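Local coordinates for protein OBCA, Oxalate Biosynthetic Component A (Burkholderia glumae, PDB 4NNC) that belongs to the beta-keto acid cleavage enzyme family, of the TIM-barrel clan, and holds cobalt, oxalate and the ligand 2KQ in this model, at residues L274-S279 with S304-A309; T343-E348 with L367-P372. All coordinates share one frame; numbering follows the deposited sequence.

Contact 1: residues L274-S279 with S304-A309; sequences LNLSTS and SAPEVA. With 2KQ ((3S)-3-[2-[3-[[(2R)-4-[[[(2R,3S,4R,5R)-5-(6-aminopurin-9-yl)-4-oxidanyl-3-phosphonooxy-oxolan-2-yl]methoxy-oxidanyl-phosphoryl]oxy-oxidanyl-phosphoryl]oxy-3,3-dimethyl-2-oxidanyl-butanoyl]amino]propanoylamino]ethylsulfanyl]-3-oxidanyl-butanoic acid), chain D; OXL (oxalate ion), chain C.
Leu274 and Leu276 on one strand and Val308 on the next exchange the backbone hydrogen bonds that join these two parallel strands. Val308 N gives its hydrogen to Leu274 O at 3.0 Å, and Leu276 N gives its own to Val308 O at 2.9 Å, so both bonds grip a single residue of the second strand. Two CA-H...O contacts accompany them: Asn275 CA also meets Val308 O, and one residue on Ala309 CA meets Leu276 O at 3.3 Å.

A side chain adds a third hydrogen bond. Glu307 bends at its second torsion (chi2 78°), which brings OE1 back to Leu274 N at 3.1 Å; the N-H arrives from above the carboxylate plane. The other oxygen, OE2, is in salt bridges with Lys266 and Arg520, so the buried carboxylate has partners at both oxygens.

Side chains also touch by van der Waals contact on both faces of the sheet. On the face of Asn275 and Val308, methyl CG1 of Val308 sits 3.6 Å from Asn275 CG, while the amide spends its polar atoms on Glu346 and His224. On the face of Leu276 the contact is apolar: methyl CD2 of Leu276 meets Pro306 CG at 3.6 Å, the two side chains crossing at about a right angle.

Past the strand end, Ser277 OG donates to 2KQ O54 and accepts from Ser279 N, an ST turn, while Ser279 OG donates to oxalate O3 at 2.7 Å. Parallel neighbours of a beta-alpha-beta unit, with ligands held just beyond the carboxyl end of the strand, are as expected of a TIM barrel, the clan to which this family belongs.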
ATOM      1  N   LEU A 274      -4.338 -17.901  -3.010  1.00 25.07           N
ATOM      2  CA  LEU A 274      -4.569 -16.635  -3.685  1.00 22.99           C
ATOM      3  C   LEU A 274      -5.899 -16.044  -3.191  1.00 24.53           C
ATOM      4  O   LEU A 274      -6.896 -16.765  -3.005  1.00 19.41           O
ATOM      5  CB  LEU A 274      -4.534 -16.820  -5.213  1.00 23.77           C
ATOM      6  CG  LEU A 274      -3.167 -17.274  -5.771  1.00 27.89           C
ATOM      7  CD1 LEU A 274      -3.073 -17.232  -7.295  1.00 26.51           C
ATOM      8  CD2 LEU A 274      -2.050 -16.438  -5.175  1.00 28.87           C
ATOM      9  N   ASN A 275      -5.887 -14.738  -2.943  1.00 22.96           N
ATOM     10  CA  ASN A 275      -7.040 -14.015  -2.433  1.00 21.14           C
ATOM     11  C   ASN A 275      -7.214 -12.840  -3.395  1.00 23.48           C
ATOM     12  O   ASN A 275      -6.462 -11.863  -3.347  1.00 20.60           O
ATOM     13  CB  ASN A 275      -6.757 -13.560  -0.988  1.00 21.27           C
ATOM     14  CG  ASN A 275      -7.790 -12.559  -0.443  1.00 25.30           C
ATOM     15  OD1 ASN A 275      -8.516 -11.897  -1.201  1.00 23.69           O
ATOM     16  ND2 ASN A 275      -7.827 -12.422   0.887  1.00 23.04           N
ATOM     17  N   LEU A 276      -8.194 -12.936  -4.285  1.00 21.51           N
ATOM     18  CA  LEU A 276      -8.296 -11.954  -5.359  1.00 22.64           C
ATOM     19  C   LEU A 276      -9.221 -10.812  -4.973  1.00 22.99           C
ATOM     20  O   LEU A 276     -10.344 -11.047  -4.519  1.00 21.49           O
ATOM     21  CB  LEU A 276      -8.784 -12.612  -6.648  1.00 21.61           C
ATOM     22  CG  LEU A 276      -7.688 -13.092  -7.608  1.00 31.38           C
ATOM     23  CD1 LEU A 276      -6.524 -13.776  -6.885  1.00 22.52           C
ATOM     24  CD2 LEU A 276      -8.266 -13.989  -8.706  1.00 19.20           C
ATOM     25  N   SER A 277      -8.736  -9.579  -5.140  1.00 19.90           N
ATOM     26  CA  SER A 277      -9.574  -8.408  -4.927  1.00 19.87           C
ATOM     27  C   SER A 277     -10.676  -8.330  -5.986  1.00 20.70           C
ATOM     28  O   SER A 277     -10.420  -8.475  -7.190  1.00 21.46           O
ATOM     29  CB  SER A 277      -8.747  -7.121  -4.938  1.00 17.80           C
ATOM     30  OG  SER A 277      -9.580  -5.997  -4.711  1.00 21.47           O
ATOM     31  N   THR A 278     -11.901  -8.115  -5.515  1.00 21.28           N
ATOM     32  CA  THR A 278     -13.069  -7.880  -6.364  1.00 21.72           C
ATOM     33  C   THR A 278     -13.500  -6.409  -6.302  1.00 22.77           C
ATOM     34  O   THR A 278     -14.552  -6.028  -6.831  1.00 23.45           O
ATOM     35  CB  THR A 278     -14.247  -8.684  -5.865  1.00 19.17           C
ATOM     36  OG1 THR A 278     -14.518  -8.285  -4.514  1.00 21.52           O
ATOM     37  CG2 THR A 278     -13.927 -10.172  -5.892  1.00 17.34           C
ATOM     38  N   SER A 279     -12.690  -5.588  -5.647  1.00 21.98           N
ATOM     39  CA  SER A 279     -13.004  -4.170  -5.489  1.00 26.93           C
ATOM     40  C   SER A 279     -12.930  -3.415  -6.812  1.00 25.98           C
ATOM     41  O   SER A 279     -12.127  -3.754  -7.681  1.00 30.63           O
ATOM     42  CB  SER A 279     -12.029  -3.540  -4.497  1.00 26.10           C
ATOM     43  OG  SER A 279     -11.672  -2.251  -4.934  1.00 32.03           O
ATOM     44  N   SER A 304      -8.083 -25.425 -10.387  1.00 35.82           N
ATOM     45  CA  SER A 304      -8.853 -24.852  -9.285  1.00 37.91           C
ATOM     46  C   SER A 304      -9.319 -23.438  -9.591  1.00 33.74           C
ATOM     47  O   SER A 304      -8.764 -22.775 -10.469  1.00 29.74           O
ATOM     48  CB  SER A 304      -8.008 -24.836  -8.010  1.00 32.44           C
ATOM     49  OG  SER A 304      -8.824 -24.599  -6.880  1.00 42.36           O
ATOM     50  N   ALA A 305     -10.333 -22.976  -8.858  1.00 30.28           N
ATOM     51  CA  ALA A 305     -10.670 -21.556  -8.839  1.00 27.53           C
ATOM     52  C   ALA A 305      -9.781 -20.907  -7.774  1.00 27.15           C
ATOM     53  O   ALA A 305      -9.132 -21.617  -7.004  1.00 22.83           O
ATOM     54  CB  ALA A 305     -12.134 -21.356  -8.514  1.00 26.37           C
ATOM     55  N   PRO A 306      -9.721 -19.561  -7.734  1.00 26.93           N
ATOM     56  CA  PRO A 306      -8.894 -18.989  -6.661  1.00 24.83           C
ATOM     57  C   PRO A 306      -9.473 -19.392  -5.304  1.00 28.56           C
ATOM     58  O   PRO A 306     -10.702 -19.520  -5.174  1.00 23.53           O
ATOM     59  CB  PRO A 306      -9.048 -17.481  -6.863  1.00 26.84           C
ATOM     60  CG  PRO A 306      -9.468 -17.316  -8.323  1.00 28.34           C
ATOM     61  CD  PRO A 306     -10.317 -18.525  -8.602  1.00 26.42           C
ATOM     62  N   GLU A 307      -8.612 -19.613  -4.317  1.00 24.54           N
ATOM     63  CA  GLU A 307      -9.083 -20.099  -3.025  1.00 27.41           C
ATOM     64  C   GLU A 307     -10.008 -19.092  -2.351  1.00 25.04           C
ATOM     65  O   GLU A 307     -11.052 -19.467  -1.813  1.00 23.28           O
ATOM     66  CB  GLU A 307      -7.901 -20.411  -2.092  1.00 27.12           C
ATOM     67  CG  GLU A 307      -7.120 -21.682  -2.431  1.00 29.22           C
ATOM     68  CD  GLU A 307      -6.165 -21.506  -3.596  1.00 27.72           C
ATOM     69  OE1 GLU A 307      -5.938 -20.349  -4.049  1.00 25.53           O
ATOM     70  OE2 GLU A 307      -5.638 -22.540  -4.062  1.00 32.02           O
ATOM     71  N   VAL A 308      -9.605 -17.819  -2.381  1.00 24.91           N
ATOM     72  CA  VAL A 308     -10.273 -16.745  -1.638  1.00 21.89           C
ATOM     73  C   VAL A 308     -10.539 -15.516  -2.536  1.00 21.50           C
ATOM     74  O   VAL A 308      -9.802 -15.266  -3.501  1.00 21.73           O
ATOM     75  CB  VAL A 308      -9.432 -16.358  -0.371  1.00 22.56           C
ATOM     76  CG1 VAL A 308     -10.064 -15.204   0.419  1.00 20.79           C
ATOM     77  CG2 VAL A 308      -9.270 -17.563   0.553  1.00 20.49           C
ATOM     78  N   ALA A 309     -11.612 -14.776  -2.242  1.00 20.79           N
ATOM     79  CA  ALA A 309     -11.855 -13.486  -2.874  1.00 21.28           C
ATOM     80  C   ALA A 309     -12.526 -12.511  -1.892  1.00 23.42           C
ATOM     81  O   ALA A 309     -13.334 -12.905  -1.050  1.00 18.24           O
ATOM     82  CB  ALA A 309     -12.690 -13.649  -4.122  1.00 19.58           C
TER
HETATM   83  C01 2KQ D 603      -1.366   5.005   0.055  1.00 34.20           C
HETATM   84  C02 2KQ D 603      -0.616   4.315   1.205  1.00 42.41           C
HETATM   85  C03 2KQ D 603      -0.412   2.756   0.870  1.00 27.84           C
HETATM   86  C04 2KQ D 603       0.735   5.021   1.383  1.00 38.15           C
HETATM   87  O05 2KQ D 603       1.417   4.403   2.449  1.00 43.72           O
HETATM   88  P06 2KQ D 603       2.506   5.208   3.290  1.00 46.22           P
HETATM   89  O07 2KQ D 603       3.452   4.209   3.933  1.00 34.78           O
HETATM   90  O08 2KQ D 603       3.310   6.128   2.388  1.00 51.65           O
HETATM   91  O09 2KQ D 603       1.748   6.024   4.427  1.00 60.62           O
HETATM   92  P10 2KQ D 603       1.158   7.515   4.342  1.00 58.78           P
HETATM   93  O11 2KQ D 603       0.238   7.766   5.505  1.00 56.93           O
HETATM   94  O12 2KQ D 603       0.361   7.665   3.069  1.00 65.60           O
HETATM   95  O13 2KQ D 603       2.354   8.586   4.359  1.00 61.65           O
HETATM   96  C14 2KQ D 603       2.063   9.981   4.180  1.00 68.30           C
HETATM   97  C15 2KQ D 603       3.212  10.802   4.584  1.00 73.34           C
HETATM   98  O16 2KQ D 603       3.736  10.381   5.908  1.00 66.40           O
HETATM   99  C17 2KQ D 603       5.075   9.900   5.719  1.00 62.20           C
HETATM  100  N18 2KQ D 603       5.230   8.723   6.502  1.00 59.08           N
HETATM  101  C19 2KQ D 603       4.806   7.481   6.207  1.00 58.19           C
HETATM  102  N20 2KQ D 603       5.133   6.647   7.220  1.00 52.03           N
HETATM  103  C21 2KQ D 603       5.772   7.364   8.182  1.00 55.44           C
HETATM  104  C22 2KQ D 603       6.336   7.055   9.436  1.00 52.41           C
HETATM  105  N23 2KQ D 603       6.298   5.696   9.959  1.00 47.56           N
HETATM  106  N24 2KQ D 603       6.909   8.041  10.149  1.00 56.66           N
HETATM  107  C25 2KQ D 603       6.934   9.312   9.674  1.00 56.38           C
HETATM  108  N26 2KQ D 603       6.416   9.640   8.481  1.00 56.04           N
HETATM  109  C27 2KQ D 603       5.829   8.675   7.726  1.00 60.39           C
HETATM  110  C28 2KQ D 603       5.257   9.684   4.273  1.00 68.78           C
HETATM  111  O29 2KQ D 603       6.601   9.949   3.868  1.00 67.87           O
HETATM  112  C30 2KQ D 603       4.363  10.667   3.639  1.00 77.42           C
HETATM  113  O31 2KQ D 603       5.049  11.930   3.508  1.00 84.55           O
HETATM  114  P32 2KQ D 603       4.248  13.252   2.958  1.00 95.73           P
HETATM  115  O33 2KQ D 603       3.157  13.687   3.947  1.00 86.83           O
HETATM  116  O34 2KQ D 603       5.219  14.394   2.735  1.00 87.88           O
HETATM  117  O35 2KQ D 603       3.604  12.899   1.644  1.00 87.98           O
HETATM  118  C36 2KQ D 603      -1.399   4.556   2.537  1.00 45.17           C
HETATM  119  O37 2KQ D 603      -1.489   5.901   2.751  1.00 48.95           O
HETATM  120  C38 2KQ D 603      -2.824   3.977   2.574  1.00 45.51           C
HETATM  121  O39 2KQ D 603      -3.753   4.463   1.937  1.00 44.60           O
HETATM  122  N40 2KQ D 603      -3.079   2.836   3.441  1.00 39.61           N
HETATM  123  C41 2KQ D 603      -4.417   2.345   3.485  1.00 37.69           C
HETATM  124  C42 2KQ D 603      -4.612   1.211   2.486  1.00 36.14           C
HETATM  125  C43 2KQ D 603      -6.034   0.606   2.493  1.00 38.77           C
HETATM  126  O44 2KQ D 603      -7.037   1.316   2.394  1.00 36.73           O
HETATM  127  N45 2KQ D 603      -6.161  -0.817   2.644  1.00 33.68           N
HETATM  128  C46 2KQ D 603      -7.489  -1.355   2.652  1.00 38.88           C
HETATM  129  C47 2KQ D 603      -7.615  -2.453   1.619  1.00 38.17           C
HETATM  130  S48 2KQ D 603      -9.123  -3.387   1.827  1.00 51.76           S
HETATM  131  C49 2KQ D 603      -9.082  -4.811   0.758  1.00 28.49           C
HETATM  132  C50 2KQ D 603      -8.913  -5.942   1.628  1.00 34.45           C
HETATM  133  O51 2KQ D 603      -7.964  -4.770  -0.107  1.00 28.48           O
HETATM  134  C52 2KQ D 603     -10.450  -5.012   0.036  1.00 33.52           C
HETATM  135  C53 2KQ D 603     -10.455  -5.438  -1.400  1.00 29.31           C
HETATM  136  O54 2KQ D 603      -9.376  -5.596  -2.044  1.00 23.52           O
HETATM  137  O55 2KQ D 603     -11.567  -5.643  -1.956  1.00 27.52           O
HETATM  138  C1  OXL C 602     -10.226  -1.274  -2.000  1.00 35.76           C
HETATM  139  C2  OXL C 602      -9.062  -1.508  -1.126  1.00 39.77           C
HETATM  140  O1  OXL C 602     -11.396  -1.280  -1.528  1.00 37.17           O
HETATM  141  O2  OXL C 602      -8.795  -0.689  -0.200  1.00 46.32           O
HETATM  142  O3  OXL C 602     -10.000  -1.093  -3.224  1.00 39.13           O
HETATM  143  O4  OXL C 602      -8.340  -2.527  -1.357  1.00 36.85           O

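Contact 2: residues T343-E348 with L367-P372; sequences TRPEVE and LRTGKP. With 2KQ ((3S)-3-[2-[3-[[(2R)-4-[[[(2R,3S,4R,5R)-5-(6-aminopurin-9-yl)-4-oxidanyl-3-phosphonooxy-oxolan-2-yl]methoxy-oxidanyl-phosphoryl]oxy-oxidanyl-phosphoryl]oxy-3,3-dimethyl-2-oxidanyl-butanoyl]amino]propanoylamino]ethylsulfanyl]-3-oxidanyl-butanoic acid), chain D.
Arg344 lays its side chain against the backbone of Thr369 to Pro372, and it has more surface buried here than any other residue of the two segments. Its CG stands anti to the backbone N (chi1 177°), and bends at the next two torsions fold the chain over, bringing the guanidinium to the turn that follows helix 363-368. One face of that group rests on the Gly370-Lys371 peptide: Gly370 C lies 3.6 Å above the plane, over its centre, with Lys371 N a little higher. At the two ends the carbonyls of Thr369 and Pro372 approach obliquely. Arg344 NE makes a long, weak bond to Thr369 O at 3.4 Å. Arg344 NH1 makes a shorter one to Pro372 O at 2.9 Å, also weak because it is bent to 125° at the hydrogen. NH2 turns to another carbonyl, that of Phe523, so backbone oxygens from two parts of the chain lie near the positive charge and probably help to stabilise it.

Thr369 is second in buried surface. Its OG1 is 3.4 Å from Pro345 CG and its CB 3.5 Å from Pro345 CD, so the threonine lies against these two carbons of the proline, the side chains crossing obliquely. The hydroxyl also reaches back to the carbonyls of Leu366 and Arg365, tying it to the last turn of its own helix.

Pro345 is touched by Phe338 of helix 328-341 too. Gly370 leaves the helix with positive phi (122°), and the cis peptide before Pro372 then leads the chain into strand 373-378. The whole is a helix-to-strand turn at the amino-terminal end of parallel strand 344-349, consistent with the beta-alpha repeat of a TIM barrel.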
ATOM      1  N   THR A 343     -14.888 -20.795  -4.281  1.00 29.18           N
ATOM      2  CA  THR A 343     -14.091 -19.714  -3.686  1.00 26.22           C
ATOM      3  C   THR A 343     -14.661 -19.249  -2.326  1.00 25.37           C
ATOM      4  O   THR A 343     -15.864 -18.992  -2.203  1.00 27.00           O
ATOM      5  CB  THR A 343     -14.002 -18.520  -4.659  1.00 23.39           C
ATOM      6  OG1 THR A 343     -13.365 -18.945  -5.871  1.00 22.64           O
ATOM      7  CG2 THR A 343     -13.219 -17.344  -4.050  1.00 18.85           C
ATOM      8  N   ARG A 344     -13.795 -19.138  -1.317  1.00 22.12           N
ATOM      9  CA  ARG A 344     -14.181 -18.701   0.023  1.00 24.07           C
ATOM     10  C   ARG A 344     -14.112 -17.170   0.088  1.00 25.93           C
ATOM     11  O   ARG A 344     -13.067 -16.573  -0.201  1.00 24.89           O
ATOM     12  CB  ARG A 344     -13.230 -19.307   1.071  1.00 25.98           C
ATOM     13  CG  ARG A 344     -13.476 -18.869   2.542  1.00 26.50           C
ATOM     14  CD  ARG A 344     -14.550 -19.698   3.242  1.00 23.51           C
ATOM     15  NE  ARG A 344     -14.384 -21.128   2.986  1.00 28.88           N
ATOM     16  CZ  ARG A 344     -13.731 -21.978   3.777  1.00 28.88           C
ATOM     17  NH1 ARG A 344     -13.175 -21.559   4.912  1.00 25.06           N
ATOM     18  NH2 ARG A 344     -13.627 -23.254   3.421  1.00 28.86           N
ATOM     19  N   PRO A 345     -15.232 -16.523   0.434  1.00 21.75           N
ATOM     20  CA  PRO A 345     -15.137 -15.075   0.605  1.00 22.40           C
ATOM     21  C   PRO A 345     -14.242 -14.708   1.786  1.00 21.94           C
ATOM     22  O   PRO A 345     -14.210 -15.414   2.800  1.00 20.20           O
ATOM     23  CB  PRO A 345     -16.591 -14.649   0.892  1.00 24.01           C
ATOM     24  CG  PRO A 345     -17.311 -15.875   1.250  1.00 24.61           C
ATOM     25  CD  PRO A 345     -16.615 -17.015   0.558  1.00 21.56           C
ATOM     26  N   GLU A 346     -13.500 -13.618   1.635  1.00 19.86           N
ATOM     27  CA  GLU A 346     -12.935 -12.935   2.781  1.00 22.25           C
ATOM     28  C   GLU A 346     -13.774 -11.684   3.000  1.00 22.96           C
ATOM     29  O   GLU A 346     -13.726 -10.750   2.171  1.00 20.86           O
ATOM     30  CB  GLU A 346     -11.483 -12.520   2.538  1.00 20.61           C
ATOM     31  CG  GLU A 346     -10.917 -11.719   3.707  1.00 24.67           C
ATOM     32  CD  GLU A 346      -9.435 -11.429   3.566  1.00 27.38           C
ATOM     33  OE1 GLU A 346      -9.077 -10.644   2.662  1.00 29.42           O
ATOM     34  OE2 GLU A 346      -8.633 -11.982   4.364  1.00 21.65           O
ATOM     35  N   VAL A 347     -14.544 -11.663   4.090  1.00 19.05           N
ATOM     36  CA  VAL A 347     -15.368 -10.503   4.408  1.00 21.21           C
ATOM     37  C   VAL A 347     -14.452  -9.322   4.766  1.00 22.60           C
ATOM     38  O   VAL A 347     -13.728  -9.379   5.761  1.00 21.57           O
ATOM     39  CB  VAL A 347     -16.372 -10.795   5.568  1.00 22.74           C
ATOM     40  CG1 VAL A 347     -17.211  -9.559   5.883  1.00 22.31           C
ATOM     41  CG2 VAL A 347     -17.288 -11.955   5.203  1.00 18.41           C
ATOM     42  N   GLU A 348     -14.466  -8.265   3.949  1.00 20.60           N
ATOM     43  CA  GLU A 348     -13.676  -7.071   4.260  1.00 20.01           C
ATOM     44  C   GLU A 348     -14.481  -6.139   5.168  1.00 23.89           C
ATOM     45  O   GLU A 348     -15.451  -5.498   4.749  1.00 20.41           O
ATOM     46  CB  GLU A 348     -13.224  -6.343   2.991  1.00 23.29           C
ATOM     47  CG  GLU A 348     -12.621  -7.264   1.911  1.00 19.59           C
ATOM     48  CD  GLU A 348     -11.385  -8.040   2.394  1.00 29.69           C
ATOM     49  OE1 GLU A 348     -10.685  -7.574   3.331  1.00 28.84           O
ATOM     50  OE2 GLU A 348     -11.107  -9.126   1.838  1.00 26.83           O
ATOM     51  N   LEU A 367     -22.165 -18.709   5.984  1.00 27.11           N
ATOM     52  CA  LEU A 367     -21.987 -20.075   6.482  1.00 26.13           C
ATOM     53  C   LEU A 367     -21.964 -21.084   5.330  1.00 29.23           C
ATOM     54  O   LEU A 367     -21.184 -22.040   5.347  1.00 31.36           O
ATOM     55  CB  LEU A 367     -23.083 -20.450   7.491  1.00 23.86           C
ATOM     56  CG  LEU A 367     -23.104 -19.648   8.798  1.00 28.58           C
ATOM     57  CD1 LEU A 367     -24.287 -20.050   9.688  1.00 27.02           C
ATOM     58  CD2 LEU A 367     -21.806 -19.799   9.551  1.00 23.73           C
ATOM     59  N   ARG A 368     -22.803 -20.858   4.319  1.00 25.81           N
ATOM     60  CA  ARG A 368     -22.869 -21.759   3.165  1.00 30.88           C
ATOM     61  C   ARG A 368     -21.581 -21.792   2.344  1.00 31.32           C
ATOM     62  O   ARG A 368     -21.273 -22.802   1.715  1.00 29.68           O
ATOM     63  CB  ARG A 368     -24.029 -21.384   2.227  1.00 32.49           C
ATOM     64  CG  ARG A 368     -25.435 -21.624   2.775  1.00 36.52           C
ATOM     65  CD  ARG A 368     -26.485 -21.134   1.780  1.00 38.64           C
ATOM     66  NE  ARG A 368     -26.617 -22.049   0.646  1.00 45.84           N
ATOM     67  CZ  ARG A 368     -27.161 -21.725  -0.522  1.00 53.48           C
ATOM     68  NH1 ARG A 368     -27.624 -20.493  -0.726  1.00 50.32           N
ATOM     69  NH2 ARG A 368     -27.239 -22.635  -1.487  1.00 49.47           N
ATOM     70  N   THR A 369     -20.841 -20.689   2.324  1.00 29.78           N
ATOM     71  CA  THR A 369     -19.681 -20.599   1.445  1.00 28.21           C
ATOM     72  C   THR A 369     -18.467 -21.250   2.084  1.00 30.53           C
ATOM     73  O   THR A 369     -17.386 -21.313   1.482  1.00 27.74           O
ATOM     74  CB  THR A 369     -19.397 -19.142   0.983  1.00 29.40           C
ATOM     75  OG1 THR A 369     -19.547 -18.233   2.087  1.00 30.19           O
ATOM     76  CG2 THR A 369     -20.369 -18.745  -0.110  1.00 25.92           C
ATOM     77  N   GLY A 370     -18.656 -21.761   3.298  1.00 27.39           N
ATOM     78  CA  GLY A 370     -17.628 -22.563   3.933  1.00 25.85           C
ATOM     79  C   GLY A 370     -17.146 -22.034   5.273  1.00 29.95           C
ATOM     80  O   GLY A 370     -16.963 -20.823   5.453  1.00 28.39           O
ATOM     81  N   LYS A 371     -16.936 -22.952   6.212  1.00 25.36           N
ATOM     82  CA  LYS A 371     -16.402 -22.599   7.518  1.00 29.62           C
ATOM     83  C   LYS A 371     -14.947 -23.063   7.603  1.00 30.47           C
ATOM     84  O   LYS A 371     -14.590 -24.067   6.989  1.00 33.52           O
ATOM     85  CB  LYS A 371     -17.259 -23.234   8.624  1.00 30.79           C
ATOM     86  CG  LYS A 371     -18.735 -22.842   8.515  1.00 33.11           C
ATOM     87  CD  LYS A 371     -19.650 -23.915   9.077  1.00 38.64           C
ATOM     88  CE  LYS A 371     -19.740 -23.842  10.596  1.00 45.10           C
ATOM     89  NZ  LYS A 371     -20.827 -24.725  11.134  1.00 52.51           N
ATOM     90  N   PRO A 372     -14.095 -22.325   8.339  1.00 26.93           N
ATOM     91  CA  PRO A 372     -14.389 -21.081   9.066  1.00 26.89           C
ATOM     92  C   PRO A 372     -14.696 -19.916   8.126  1.00 26.24           C
ATOM     93  O   PRO A 372     -14.161 -19.867   7.009  1.00 24.51           O
ATOM     94  CB  PRO A 372     -13.075 -20.786   9.804  1.00 24.84           C
ATOM     95  CG  PRO A 372     -12.028 -21.459   8.991  1.00 22.13           C
ATOM     96  CD  PRO A 372     -12.678 -22.709   8.462  1.00 25.10           C
TER
HETATM   97  C01 2KQ D 603      -1.366   5.005   0.055  1.00 34.20           C
HETATM   98  C02 2KQ D 603      -0.616   4.315   1.205  1.00 42.41           C
HETATM   99  C03 2KQ D 603      -0.412   2.756   0.870  1.00 27.84           C
HETATM  100  C04 2KQ D 603       0.735   5.021   1.383  1.00 38.15           C
HETATM  101  O05 2KQ D 603       1.417   4.403   2.449  1.00 43.72           O
HETATM  102  P06 2KQ D 603       2.506   5.208   3.290  1.00 46.22           P
HETATM  103  O07 2KQ D 603       3.452   4.209   3.933  1.00 34.78           O
HETATM  104  O08 2KQ D 603       3.310   6.128   2.388  1.00 51.65           O
HETATM  105  O09 2KQ D 603       1.748   6.024   4.427  1.00 60.62           O
HETATM  106  P10 2KQ D 603       1.158   7.515   4.342  1.00 58.78           P
HETATM  107  O11 2KQ D 603       0.238   7.766   5.505  1.00 56.93           O
HETATM  108  O12 2KQ D 603       0.361   7.665   3.069  1.00 65.60           O
HETATM  109  O13 2KQ D 603       2.354   8.586   4.359  1.00 61.65           O
HETATM  110  C14 2KQ D 603       2.063   9.981   4.180  1.00 68.30           C
HETATM  111  C15 2KQ D 603       3.212  10.802   4.584  1.00 73.34           C
HETATM  112  O16 2KQ D 603       3.736  10.381   5.908  1.00 66.40           O
HETATM  113  C17 2KQ D 603       5.075   9.900   5.719  1.00 62.20           C
HETATM  114  N18 2KQ D 603       5.230   8.723   6.502  1.00 59.08           N
HETATM  115  C19 2KQ D 603       4.806   7.481   6.207  1.00 58.19           C
HETATM  116  N20 2KQ D 603       5.133   6.647   7.220  1.00 52.03           N
HETATM  117  C21 2KQ D 603       5.772   7.364   8.182  1.00 55.44           C
HETATM  118  C22 2KQ D 603       6.336   7.055   9.436  1.00 52.41           C
HETATM  119  N23 2KQ D 603       6.298   5.696   9.959  1.00 47.56           N
HETATM  120  N24 2KQ D 603       6.909   8.041  10.149  1.00 56.66           N
HETATM  121  C25 2KQ D 603       6.934   9.312   9.674  1.00 56.38           C
HETATM  122  N26 2KQ D 603       6.416   9.640   8.481  1.00 56.04           N
HETATM  123  C27 2KQ D 603       5.829   8.675   7.726  1.00 60.39           C
HETATM  124  C28 2KQ D 603       5.257   9.684   4.273  1.00 68.78           C
HETATM  125  O29 2KQ D 603       6.601   9.949   3.868  1.00 67.87           O
HETATM  126  C30 2KQ D 603       4.363  10.667   3.639  1.00 77.42           C
HETATM  127  O31 2KQ D 603       5.049  11.930   3.508  1.00 84.55           O
HETATM  128  P32 2KQ D 603       4.248  13.252   2.958  1.00 95.73           P
HETATM  129  O33 2KQ D 603       3.157  13.687   3.947  1.00 86.83           O
HETATM  130  O34 2KQ D 603       5.219  14.394   2.735  1.00 87.88           O
HETATM  131  O35 2KQ D 603       3.604  12.899   1.644  1.00 87.98           O
HETATM  132  C36 2KQ D 603      -1.399   4.556   2.537  1.00 45.17           C
HETATM  133  O37 2KQ D 603      -1.489   5.901   2.751  1.00 48.95           O
HETATM  134  C38 2KQ D 603      -2.824   3.977   2.574  1.00 45.51           C
HETATM  135  O39 2KQ D 603      -3.753   4.463   1.937  1.00 44.60           O
HETATM  136  N40 2KQ D 603      -3.079   2.836   3.441  1.00 39.61           N
HETATM  137  C41 2KQ D 603      -4.417   2.345   3.485  1.00 37.69           C
HETATM  138  C42 2KQ D 603      -4.612   1.211   2.486  1.00 36.14           C
HETATM  139  C43 2KQ D 603      -6.034   0.606   2.493  1.00 38.77           C
HETATM  140  O44 2KQ D 603      -7.037   1.316   2.394  1.00 36.73           O
HETATM  141  N45 2KQ D 603      -6.161  -0.817   2.644  1.00 33.68           N
HETATM  142  C46 2KQ D 603      -7.489  -1.355   2.652  1.00 38.88           C
HETATM  143  C47 2KQ D 603      -7.615  -2.453   1.619  1.00 38.17           C
HETATM  144  S48 2KQ D 603      -9.123  -3.387   1.827  1.00 51.76           S
HETATM  145  C49 2KQ D 603      -9.082  -4.811   0.758  1.00 28.49           C
HETATM  146  C50 2KQ D 603      -8.913  -5.942   1.628  1.00 34.45           C
HETATM  147  O51 2KQ D 603      -7.964  -4.770  -0.107  1.00 28.48           O
HETATM  148  C52 2KQ D 603     -10.450  -5.012   0.036  1.00 33.52           C
HETATM  149  C53 2KQ D 603     -10.455  -5.438  -1.400  1.00 29.31           C
HETATM  150  O54 2KQ D 603      -9.376  -5.596  -2.044  1.00 23.52           O
HETATM  151  O55 2KQ D 603     -11.567  -5.643  -1.956  1.00 27.52           O

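How the contacts relate
Strands 308-311 and 344-349 are parallel neighbours in one sheet, and there contact 1 and contact 2 meet, their centres 11 Å apart. Glu346 joins them twice: its N is 2.8 Å from Ala309 O, and its OE1 is 2.8 Å from Asn275 ND2, both probable hydrogen bonds. Contact 1 leads straight to the ligands through the serines after its first strand. Contact 2 has its turn at the other end of strand 344-349, but its first segment runs on to 2KQ, where Glu348 OE1 lies 3.0 Å from C50. The cobalt ion is about 7 Å from the side chain of Asn275 but about 14 Å from that of Pro345.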